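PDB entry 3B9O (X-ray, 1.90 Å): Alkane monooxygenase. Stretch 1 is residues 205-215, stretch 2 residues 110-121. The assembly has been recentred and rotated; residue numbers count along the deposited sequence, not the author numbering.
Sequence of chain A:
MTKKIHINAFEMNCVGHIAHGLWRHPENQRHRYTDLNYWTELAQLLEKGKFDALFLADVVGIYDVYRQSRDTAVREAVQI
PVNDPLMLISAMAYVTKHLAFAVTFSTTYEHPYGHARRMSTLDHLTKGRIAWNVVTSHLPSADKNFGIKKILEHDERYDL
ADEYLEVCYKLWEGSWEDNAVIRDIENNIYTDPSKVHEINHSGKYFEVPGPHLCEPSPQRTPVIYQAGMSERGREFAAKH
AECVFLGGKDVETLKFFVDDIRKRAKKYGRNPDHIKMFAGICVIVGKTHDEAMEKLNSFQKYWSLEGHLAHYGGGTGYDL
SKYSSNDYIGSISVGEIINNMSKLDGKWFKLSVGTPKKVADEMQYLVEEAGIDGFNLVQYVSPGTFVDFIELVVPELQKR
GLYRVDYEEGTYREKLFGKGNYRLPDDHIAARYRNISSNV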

ATOM      1  N   TYR A 205       9.591  13.164 -19.890  1.00 19.47           N
ATOM      2  CA  TYR A 205      10.455  13.003 -18.719  1.00 21.26           C
ATOM      3  C   TYR A 205      11.584  12.006 -18.920  1.00 21.26           C
ATOM      4  O   TYR A 205      12.636  12.169 -18.329  1.00 26.95           O
ATOM      5  CB  TYR A 205       9.650  12.637 -17.468  1.00 21.41           C
ATOM      6  CG  TYR A 205       8.607  13.675 -17.115  1.00 22.15           C
ATOM      7  CD1 TYR A 205       8.967  14.861 -16.472  1.00 28.29           C
ATOM      8  CD2 TYR A 205       7.271  13.475 -17.430  1.00 14.84           C
ATOM      9  CE1 TYR A 205       8.018  15.812 -16.162  1.00 24.81           C
ATOM     10  CE2 TYR A 205       6.325  14.430 -17.135  1.00 23.31           C
ATOM     11  CZ  TYR A 205       6.709  15.577 -16.491  1.00 19.62           C
ATOM     12  OH  TYR A 205       5.766  16.508 -16.186  1.00 39.37           O
ATOM     13  N   PHE A 206      11.378  11.004 -19.753  1.00 14.37           N
ATOM     14  CA  PHE A 206      12.332   9.901 -19.903  1.00 18.03           C
ATOM     15  C   PHE A 206      12.714   9.583 -21.328  1.00 11.80           C
ATOM     16  O   PHE A 206      11.900   9.673 -22.257  1.00 17.29           O
ATOM     17  CB  PHE A 206      11.740   8.636 -19.238  1.00 13.66           C
ATOM     18  CG  PHE A 206      11.438   8.825 -17.787  1.00 14.28           C
ATOM     19  CD1 PHE A 206      10.131   8.785 -17.324  1.00 18.76           C
ATOM     20  CD2 PHE A 206      12.486   9.050 -16.883  1.00 21.67           C
ATOM     21  CE1 PHE A 206       9.855   8.965 -15.971  1.00 20.23           C
ATOM     22  CE2 PHE A 206      12.242   9.232 -15.542  1.00 15.98           C
ATOM     23  CZ  PHE A 206      10.918   9.200 -15.074  1.00 24.77           C
ATOM     24  N   GLU A 207      13.943   9.131 -21.474  1.00 17.49           N
ATOM     25  CA  GLU A 207      14.453   8.587 -22.710  1.00 16.52           C
ATOM     26  C   GLU A 207      15.160   7.274 -22.347  1.00 16.58           C
ATOM     27  O   GLU A 207      16.215   7.286 -21.697  1.00 27.43           O
ATOM     28  CB  GLU A 207      15.443   9.580 -23.349  1.00 17.23           C
ATOM     29  CG  GLU A 207      15.874   9.191 -24.770  1.00 36.75           C
ATOM     30  CD  GLU A 207      14.795   9.533 -25.784  1.00 47.06           C
ATOM     31  OE1 GLU A 207      14.085  10.558 -25.611  1.00 59.16           O
ATOM     32  OE2 GLU A 207      14.648   8.777 -26.765  1.00 72.43           O
ATOM     33  N   VAL A 208      14.563   6.157 -22.749  1.00 22.47           N
ATOM     34  CA  VAL A 208      15.018   4.814 -22.345  1.00 17.35           C
ATOM     35  C   VAL A 208      14.976   3.882 -23.543  1.00 19.24           C
ATOM     36  O   VAL A 208      13.940   3.316 -23.857  1.00 19.87           O
ATOM     37  CB  VAL A 208      14.174   4.215 -21.174  1.00 22.17           C
ATOM     38  CG1 VAL A 208      14.679   2.799 -20.795  1.00 16.69           C
ATOM     39  CG2 VAL A 208      14.201   5.136 -19.978  1.00 17.12           C
ATOM     40  N   PRO A 209      16.112   3.745 -24.236  1.00 17.56           N
ATOM     41  CA  PRO A 209      16.201   2.809 -25.377  1.00 22.72           C
ATOM     42  C   PRO A 209      15.945   1.342 -25.022  1.00 23.22           C
ATOM     43  O   PRO A 209      15.438   0.598 -25.852  1.00 25.64           O
ATOM     44  CB  PRO A 209      17.613   3.023 -25.942  1.00 30.59           C
ATOM     45  CG  PRO A 209      18.348   3.896 -24.952  1.00 32.99           C
ATOM     46  CD  PRO A 209      17.339   4.528 -24.014  1.00 19.94           C
ATOM     47  N   GLY A 210      16.222   0.922 -23.782  1.00 41.89           N
ATOM     48  CA  GLY A 210      15.998  -0.498 -23.436  1.00 20.45           C
ATOM     49  C   GLY A 210      17.228  -1.205 -23.954  1.00 28.45           C
ATOM     50  O   GLY A 210      18.226  -0.522 -24.315  1.00 33.22           O
ATOM     51  N   PRO A 211      17.224  -2.551 -23.985  1.00 13.43           N
ATOM     52  CA  PRO A 211      16.198  -3.486 -23.510  1.00 20.93           C
ATOM     53  C   PRO A 211      16.203  -3.535 -21.966  1.00 14.00           C
ATOM     54  O   PRO A 211      17.075  -2.924 -21.302  1.00 14.47           O
ATOM     55  CB  PRO A 211      16.656  -4.823 -24.085  1.00 15.43           C
ATOM     56  CG  PRO A 211      18.147  -4.673 -24.190  1.00 26.10           C
ATOM     57  CD  PRO A 211      18.402  -3.250 -24.528  1.00 12.09           C
ATOM     58  N   HIS A 212      15.240  -4.254 -21.411  1.00 14.76           N
ATOM     59  CA  HIS A 212      15.227  -4.512 -19.979  1.00 14.30           C
ATOM     60  C   HIS A 212      16.403  -5.460 -19.650  1.00 13.08           C
ATOM     61  O   HIS A 212      16.874  -6.241 -20.498  1.00 18.29           O
ATOM     62  CB  HIS A 212      13.877  -5.147 -19.631  1.00 13.43           C
ATOM     63  CG  HIS A 212      13.620  -5.309 -18.166  1.00 18.11           C
ATOM     64  ND1 HIS A 212      14.051  -4.392 -17.226  1.00 11.05           N
ATOM     65  CD2 HIS A 212      12.912  -6.248 -17.491  1.00  8.77           C
ATOM     66  CE1 HIS A 212      13.625  -4.766 -16.025  1.00 18.44           C
ATOM     67  NE2 HIS A 212      12.940  -5.890 -16.157  1.00 20.24           N
ATOM     68  N   LEU A 213      16.893  -5.363 -18.423  1.00 16.13           N
ATOM     69  CA  LEU A 213      18.016  -6.194 -17.973  1.00 18.09           C
ATOM     70  C   LEU A 213      17.579  -7.606 -17.530  1.00 13.51           C
ATOM     71  O   LEU A 213      18.401  -8.494 -17.438  1.00 14.89           O
ATOM     72  CB  LEU A 213      18.743  -5.474 -16.815  1.00 13.82           C
ATOM     73  CG  LEU A 213      19.580  -4.213 -17.207  1.00 23.18           C
ATOM     74  CD1 LEU A 213      20.080  -3.424 -15.982  1.00 16.40           C
ATOM     75  CD2 LEU A 213      20.757  -4.517 -18.192  1.00 24.02           C
ATOM     76  N   CYS A 214      16.283  -7.795 -17.264  1.00 17.70           N
ATOM     77  CA  CYS A 214      15.773  -9.028 -16.664  1.00 14.11           C
ATOM     78  C   CYS A 214      14.907  -9.862 -17.616  1.00 18.08           C
ATOM     79  O   CYS A 214      14.211  -9.349 -18.513  1.00 15.16           O
ATOM     80  CB  CYS A 214      14.958  -8.703 -15.381  1.00 13.78           C
ATOM     81  SG  CYS A 214      15.693  -7.467 -14.332  1.00 15.48           S
ATOM     82  N   GLU A 215      14.944 -11.165 -17.412  1.00 12.75           N
ATOM     83  CA  GLU A 215      14.133 -12.080 -18.199  1.00 11.40           C
ATOM     84  C   GLU A 215      12.716 -12.068 -17.645  1.00 16.77           C
ATOM     85  O   GLU A 215      12.534 -11.651 -16.482  1.00 15.46           O
ATOM     86  CB  GLU A 215      14.716 -13.479 -18.186  1.00  8.49           C
ATOM     87  CG  GLU A 215      14.546 -14.259 -16.826  1.00 19.78           C
ATOM     88  CD  GLU A 215      15.220 -15.620 -16.913  1.00 20.64           C
ATOM     89  OE1 GLU A 215      14.518 -16.553 -17.369  1.00 17.09           O
ATOM     90  OE2 GLU A 215      16.437 -15.750 -16.552  1.00 13.05           O
TER
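Stretch 2, residues 110-121: EHPYGHARRMST

The most unusual feature of this contact is the part played by a cis proline: the peptide bond before Pro211 is cis, and the carbonyl of that same residue accepts a hydrogen bond from the phenol of Tyr113, OH to Pro211 O 2.8 Å, with the oxygen lying at the edge of the ring, near its plane. Tyr113 is also the residue most covered by the opposing stretch, 115 Å² of the 624 Å² buried on both sides together.

Stretch 2 enters as a loop at Glu110, and His111 takes the N-cap position before a helix that runs from Pro112 through Thr121 and continues beyond. Its phi/psi values cluster near -65/-40, and most i to i+4 bonds are sound, for example Ser120 N to Ala116 O at 2.9 Å, but His115 N to His111 O and Arg117 N to Tyr113 O are weak, both at 3.4 Å. Stretch 1 is extended and mostly irregular, with a short strand at Glu207 and Val208. The two run in the same general direction, because the nearest CA pairs advance together: Phe206 CA to His111 CA is 8.7 Å, and Cys214 CA to Arg117 CA closes to 6.3 Å.

At the start of the helix, Phe206 packs on Pro112. Pro112 CG stands 3.8 Å from the centroid of the Phe206 ring and 11° off its normal, a CH-pi contact over one face, while Phe206 CE2 approaches Pro112 CD to 3.3 Å. Phe206 also turns its edge toward the face of His111, with planes at 80°. Farther along, Val208 CG1 lies 3.9 Å from Tyr113 CD1, and Leu213 CD1 lies 3.6 Å from Tyr113 CE2, so apolar side chains flank a ring whose hydroxyl is satisfied by Pro211.

His212 makes the second polar anchor. Its CA-to-CB bond points sideways, but chi1 of -172° (t) brings the imidazole end nearer to the helix, where NE2 hydrogen-bonds Ser120 OG at 2.8 Å; either atom could be the donor. The ring meets the helix by its edge, with His212 CE1 3.6 Å from both Ala116 C and Arg117 N, near the ring plane. Its other nitrogen, ND1, is 2.9 Å from the O of water 1, which donates to Tyr113 O at 3.3 Å and so bridges the histidine to the helix backbone. Cys214 completes the contact: SG sits 3.5 Å from Arg117 CG and 3.6 Å from Ser120 CB, touching residues three positions apart on the helix.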

ATOM      1  N   GLU A 110      13.505   8.529  -8.170  1.00 31.09           N
ATOM      2  CA  GLU A 110      14.513   7.593  -8.685  1.00 23.10           C
ATOM      3  C   GLU A 110      14.121   7.011 -10.061  1.00 29.02           C
ATOM      4  O   GLU A 110      12.931   6.763 -10.321  1.00 26.20           O
ATOM      5  CB  GLU A 110      14.786   6.488  -7.647  1.00 19.11           C
ATOM      6  CG  GLU A 110      15.147   6.991  -6.206  1.00 26.29           C
ATOM      7  CD  GLU A 110      15.141   5.851  -5.182  1.00 46.61           C
ATOM      8  OE1 GLU A 110      14.436   5.940  -4.121  1.00 33.18           O
ATOM      9  OE2 GLU A 110      15.826   4.839  -5.470  1.00 37.10           O
ATOM     10  N   HIS A 111      15.114   6.767 -10.912  1.00 18.10           N
ATOM     11  CA  HIS A 111      14.877   6.448 -12.324  1.00 22.10           C
ATOM     12  C   HIS A 111      14.152   5.123 -12.494  1.00 19.58           C
ATOM     13  O   HIS A 111      14.469   4.142 -11.797  1.00 19.43           O
ATOM     14  CB  HIS A 111      16.207   6.460 -13.115  1.00 21.59           C
ATOM     15  CG  HIS A 111      16.022   6.381 -14.603  1.00 20.45           C
ATOM     16  ND1 HIS A 111      16.030   7.500 -15.414  1.00 25.80           N
ATOM     17  CD2 HIS A 111      15.767   5.330 -15.416  1.00 14.44           C
ATOM     18  CE1 HIS A 111      15.818   7.137 -16.669  1.00 20.39           C
ATOM     19  NE2 HIS A 111      15.646   5.824 -16.698  1.00 24.58           N
ATOM     20  N   PRO A 112      13.181   5.066 -13.422  1.00 21.55           N
ATOM     21  CA  PRO A 112      12.467   3.807 -13.675  1.00 23.60           C
ATOM     22  C   PRO A 112      13.301   2.595 -14.106  1.00 17.87           C
ATOM     23  O   PRO A 112      12.848   1.482 -13.901  1.00 16.63           O
ATOM     24  CB  PRO A 112      11.447   4.186 -14.785  1.00 15.57           C
ATOM     25  CG  PRO A 112      12.043   5.439 -15.393  1.00 32.05           C
ATOM     26  CD  PRO A 112      12.633   6.167 -14.250  1.00 18.91           C
ATOM     27  N   TYR A 113      14.472   2.796 -14.710  1.00 13.83           N
ATOM     28  CA  TYR A 113      15.231   1.649 -15.246  1.00 13.90           C
ATOM     29  C   TYR A 113      15.748   0.805 -14.089  1.00 24.61           C
ATOM     30  O   TYR A 113      15.717  -0.423 -14.181  1.00 16.32           O
ATOM     31  CB  TYR A 113      16.394   2.098 -16.124  1.00 15.40           C
ATOM     32  CG  TYR A 113      17.017   1.021 -16.986  1.00 17.98           C
ATOM     33  CD1 TYR A 113      16.364   0.537 -18.126  1.00 14.47           C
ATOM     34  CD2 TYR A 113      18.279   0.536 -16.694  1.00 13.96           C
ATOM     35  CE1 TYR A 113      16.960  -0.413 -18.934  1.00 18.90           C
ATOM     36  CE2 TYR A 113      18.910  -0.406 -17.522  1.00 22.36           C
ATOM     37  CZ  TYR A 113      18.251  -0.859 -18.633  1.00 16.12           C
ATOM     38  OH  TYR A 113      18.827  -1.805 -19.430  1.00 23.74           O
ATOM     39  N   GLY A 114      16.162   1.480 -13.011  1.00 14.37           N
ATOM     40  CA  GLY A 114      16.660   0.812 -11.799  1.00 14.90           C
ATOM     41  C   GLY A 114      15.518   0.161 -11.025  1.00 17.59           C
ATOM     42  O   GLY A 114      15.650  -0.979 -10.553  1.00 16.46           O
ATOM     43  N   HIS A 115      14.388   0.870 -10.927  1.00 16.71           N
ATOM     44  CA  HIS A 115      13.183   0.318 -10.354  1.00 12.20           C
ATOM     45  C   HIS A 115      12.662  -0.919 -11.096  1.00 19.98           C
ATOM     46  O   HIS A 115      12.189  -1.889 -10.476  1.00 15.67           O
ATOM     47  CB  HIS A 115      12.059   1.354 -10.264  1.00 13.46           C
ATOM     48  CG  HIS A 115      10.897   0.875  -9.452  1.00 19.29           C
ATOM     49  ND1 HIS A 115       9.626   0.749  -9.967  1.00 22.71           N
ATOM     50  CD2 HIS A 115      10.837   0.418  -8.177  1.00 13.60           C
ATOM     51  CE1 HIS A 115       8.821   0.288  -9.029  1.00 14.50           C
ATOM     52  NE2 HIS A 115       9.534   0.077  -7.934  1.00 22.24           N
ATOM     53  N   ALA A 116      12.718  -0.891 -12.423  1.00 12.49           N
ATOM     54  CA  ALA A 116      12.183  -1.998 -13.174  1.00 12.42           C
ATOM     55  C   ALA A 116      12.947  -3.283 -12.870  1.00 12.49           C
ATOM     56  O   ALA A 116      12.331  -4.335 -12.682  1.00 15.25           O
ATOM     57  CB  ALA A 116      12.180  -1.693 -14.698  1.00 17.13           C
ATOM     58  N   ARG A 117      14.271  -3.191 -12.821  1.00 10.51           N
ATOM     59  CA  ARG A 117      15.121  -4.332 -12.487  1.00 14.81           C
ATOM     60  C   ARG A 117      14.840  -4.793 -11.038  1.00 14.38           C
ATOM     61  O   ARG A 117      14.779  -5.987 -10.809  1.00 16.11           O
ATOM     62  CB  ARG A 117      16.609  -4.038 -12.639  1.00 13.38           C
ATOM     63  CG  ARG A 117      17.491  -5.281 -12.282  1.00 14.64           C
ATOM     64  CD  ARG A 117      18.952  -5.098 -12.598  1.00 17.91           C
ATOM     65  NE  ARG A 117      19.572  -4.310 -11.545  1.00 15.24           N
ATOM     66  CZ  ARG A 117      20.861  -4.343 -11.249  1.00 13.40           C
ATOM     67  NH1 ARG A 117      21.690  -5.108 -11.963  1.00  9.82           N
ATOM     68  NH2 ARG A 117      21.320  -3.591 -10.262  1.00 15.46           N
ATOM     69  N   ARG A 118      14.699  -3.865 -10.094  1.00 11.92           N
ATOM     70  CA  ARG A 118      14.391  -4.236  -8.693  1.00 16.89           C
ATOM     71  C   ARG A 118      13.089  -5.042  -8.576  1.00 21.26           C
ATOM     72  O   ARG A 118      13.034  -6.063  -7.856  1.00 12.72           O
ATOM     73  CB  ARG A 118      14.305  -3.004  -7.749  1.00 11.25           C
ATOM     74  CG  ARG A 118      15.683  -2.401  -7.355  1.00 13.67           C
ATOM     75  CD  ARG A 118      15.498  -1.364  -6.263  1.00 28.53           C
ATOM     76  NE  ARG A 118      16.770  -0.667  -6.064  1.00 23.72           N
ATOM     77  CZ  ARG A 118      17.176   0.386  -6.758  1.00 19.08           C
ATOM     78  NH1 ARG A 118      16.390   0.937  -7.685  1.00 28.42           N
ATOM     79  NH2 ARG A 118      18.373   0.901  -6.501  1.00 21.73           N
ATOM     80  N   MET A 119      12.034  -4.556  -9.236  1.00 13.46           N
ATOM     81  CA  MET A 119      10.719  -5.214  -9.202  1.00  8.49           C
ATOM     82  C   MET A 119      10.737  -6.545  -9.938  1.00 14.57           C
ATOM     83  O   MET A 119      10.124  -7.510  -9.488  1.00 12.73           O
ATOM     84  CB  MET A 119       9.621  -4.307  -9.781  1.00 12.30           C
ATOM     85  CG  MET A 119       9.362  -3.050  -8.958  1.00 15.79           C
ATOM     86  SD  MET A 119       8.964  -3.403  -7.228  1.00 23.15           S
ATOM     87  CE  MET A 119      10.479  -3.115  -6.458  1.00 35.94           C
ATOM     88  N   SER A 120      11.407  -6.598 -11.082  1.00 11.82           N
ATOM     89  CA  SER A 120      11.559  -7.888 -11.783  1.00 13.12           C
ATOM     90  C   SER A 120      12.303  -8.905 -10.887  1.00 15.59           C
ATOM     91  O   SER A 120      11.957 -10.092 -10.870  1.00  8.59           O
ATOM     92  CB  SER A 120      12.289  -7.741 -13.115  1.00 10.56           C
ATOM     93  OG  SER A 120      11.454  -7.111 -14.105  1.00 12.02           O
ATOM     94  N   THR A 121      13.305  -8.416 -10.165  1.00  8.53           N
ATOM     95  CA  THR A 121      14.114  -9.257  -9.269  1.00 16.14           C
ATOM     96  C   THR A 121      13.234  -9.835  -8.149  1.00 16.68           C
ATOM     97  O   THR A 121      13.253 -11.043  -7.920  1.00 12.08           O
ATOM     98  CB  THR A 121      15.345  -8.483  -8.685  1.00  9.24           C
ATOM     99  OG1 THR A 121      16.197  -8.075  -9.768  1.00 12.04           O
ATOM    100  CG2 THR A 121      16.146  -9.386  -7.713  1.00 10.28           C
TER
HETATM  101  O   HOH W   1      16.264  -2.877 -16.259  1.00 22.98           O